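Local coordinates for uncharacterized protein (Pyrococcus furiosus, PDB 4XLZ) that probably removes an acetyl group from N,N'-diacetylchitobiose as a metal-dependent deacetylase of the CE-14 family, at residues N13-L16 / K17-E21. Residues are numbered along the deposited sequence; the frame is centred on the assembly and turned at random.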
loop_
_atom_site.group_PDB
_atom_site.type_symbol
_atom_site.label_atom_id
_atom_site.label_comp_id
_atom_site.label_asym_id
_atom_site.label_seq_id
_atom_site.Cartn_x
_atom_site.Cartn_y
_atom_site.Cartn_z
ATOM N N ASN A 13 1.053 40.832 -16.840
ATOM C CA ASN A 13 2.421 41.207 -17.237
ATOM C C ASN A 13 3.221 41.774 -16.060
ATOM O O ASN A 13 4.422 41.533 -15.881
ATOM C CB ASN A 13 2.330 42.322 -18.356
ATOM C CG ASN A 13 1.791 41.809 -19.695
ATOM O OD1 ASN A 13 1.895 40.670 -20.004
ATOM N ND2 ASN A 13 1.214 42.701 -20.490
ATOM N N LYS A 14 2.561 42.581 -15.232
ATOM C CA LYS A 14 3.267 43.118 -14.080
ATOM C C LYS A 14 3.664 42.053 -13.025
ATOM O O LYS A 14 4.755 42.054 -12.435
ATOM C CB LYS A 14 2.403 44.210 -13.441
ATOM C CG LYS A 14 3.094 44.996 -12.304
ATOM C CD LYS A 14 2.011 45.969 -11.697
ATOM C CE LYS A 14 2.600 46.660 -10.400
ATOM N NZ LYS A 14 3.582 47.784 -10.970
ATOM N N LEU A 15 2.741 41.075 -12.855
ATOM C CA LEU A 15 3.054 39.965 -11.904
ATOM C C LEU A 15 4.304 39.242 -12.445
ATOM O O LEU A 15 5.224 38.941 -11.693
ATOM C CB LEU A 15 1.848 39.022 -11.876
ATOM C CG LEU A 15 2.112 37.792 -10.946
ATOM C CD1 LEU A 15 2.102 38.224 -9.433
ATOM C CD2 LEU A 15 0.926 36.775 -11.231
ATOM N N LEU A 16 4.333 38.892 -13.734
ATOM C CA LEU A 16 5.516 38.141 -14.264
ATOM C C LEU A 16 6.798 38.944 -14.320
ATOM O O LEU A 16 7.810 38.449 -13.871
ATOM C CB LEU A 16 5.227 37.651 -15.692
ATOM C CG LEU A 16 4.383 36.445 -15.892
ATOM C CD1 LEU A 16 4.407 36.445 -17.463
ATOM C CD2 LEU A 16 5.135 35.234 -15.414
ATOM N N LYS A 17 6.730 40.221 -14.705
ATOM C CA LYS A 17 7.970 41.025 -14.916
ATOM C C LYS A 17 8.470 41.551 -13.660
ATOM O O LYS A 17 9.652 41.500 -13.384
ATOM C CB LYS A 17 7.634 42.184 -15.867
ATOM C CG LYS A 17 8.865 43.140 -16.155
ATOM C CD LYS A 17 8.282 44.611 -16.525
ATOM C CE LYS A 17 9.327 45.726 -16.565
ATOM N NZ LYS A 17 10.425 45.193 -17.392
ATOM N N GLU A 18 7.576 42.114 -12.827
ATOM C CA GLU A 18 8.044 42.810 -11.625
ATOM C C GLU A 18 8.003 41.979 -10.400
ATOM O O GLU A 18 8.925 42.029 -9.555
ATOM C CB GLU A 18 7.235 44.087 -11.350
ATOM C CG GLU A 18 7.333 45.046 -12.530
ATOM C CD GLU A 18 6.576 46.355 -12.314
ATOM O OE1 GLU A 18 6.021 46.577 -11.226
ATOM O OE2 GLU A 18 6.445 47.065 -13.321
ATOM N N VAL A 19 6.884 41.314 -10.128
ATOM C CA VAL A 19 6.837 40.638 -8.851
ATOM C C VAL A 19 7.652 39.307 -8.878
ATOM O O VAL A 19 8.379 38.996 -7.909
ATOM C CB VAL A 19 5.368 40.296 -8.546
ATOM C CG1 VAL A 19 5.198 39.406 -7.275
ATOM C CG2 VAL A 19 4.504 41.638 -8.407
ATOM N N LEU A 20 7.547 38.594 -10.007
ATOM C CA LEU A 20 8.181 37.223 -10.081
ATOM C C LEU A 20 9.554 37.289 -10.768
ATOM O O LEU A 20 10.309 36.303 -10.755
ATOM C CB LEU A 20 7.187 36.264 -10.779
ATOM C CG LEU A 20 5.890 36.034 -10.059
ATOM C CD1 LEU A 20 4.991 35.148 -10.900
ATOM C CD2 LEU A 20 6.094 35.494 -8.610
ATOM N N GLU A 21 9.843 38.402 -11.413
ATOM C CA GLU A 21 11.115 38.669 -12.133
ATOM C C GLU A 21 11.398 37.542 -13.081
ATOM O O GLU A 21 12.567 37.004 -13.165
ATOM C CB GLU A 21 12.282 38.848 -11.112
ATOM C CG GLU A 21 11.923 40.024 -10.157
ATOM C CD GLU A 21 12.970 40.289 -9.030
ATOM O OE1 GLU A 21 12.572 40.613 -7.908
ATOM O OE2 GLU A 21 14.170 40.220 -9.287
#
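Lys17 N bonds to Asn13 O and Glu18 N to Lys14 O in the i to i+4 manner of an alpha-helix, but the spacing then widens to i+5, as in a pi-type turn: Val19 N reaches Lys14 O at 3.2 Å and Leu20 N reaches Leu15 O at 2.9 Å. Lys14 O thus accepts two amides, Val19 N in its carbonyl plane and Glu18 N tilted 28° from it, while the regular bond from Val19 N to Leu15 O survives only weakly. One turn apart along one side of the helix, Lys14 and Glu18 form a salt bridge: Lys14 NZ lies 2.7 Å from Glu18 OE1, on its syn side but 25° out of the carboxylate plane. The lysine chain runs extended until a bend at its last torsion (chi4 77°) brings the ammonium up to the carboxylate. On another face, Leu15 CD1 lies 4.0 Å from Val19 CG1, and Leu15 CG meets Leu20 CD1 at 3.9 Å. Pro229 of a second subunit packs on Leu15 and Val19, so this apolar side belongs to a subunit interface. Replacing Lys14 with an alanine would probably leave the Glu18 carboxylate without its cationic mate and free to swing. Helix 8-19 carries a widened, pi-type turn at 17-19, after which Glu21 leaves helical geometry with positive phi; its charged pair ties successive turns on one face while its aliphatic groups pack against the second subunit on another.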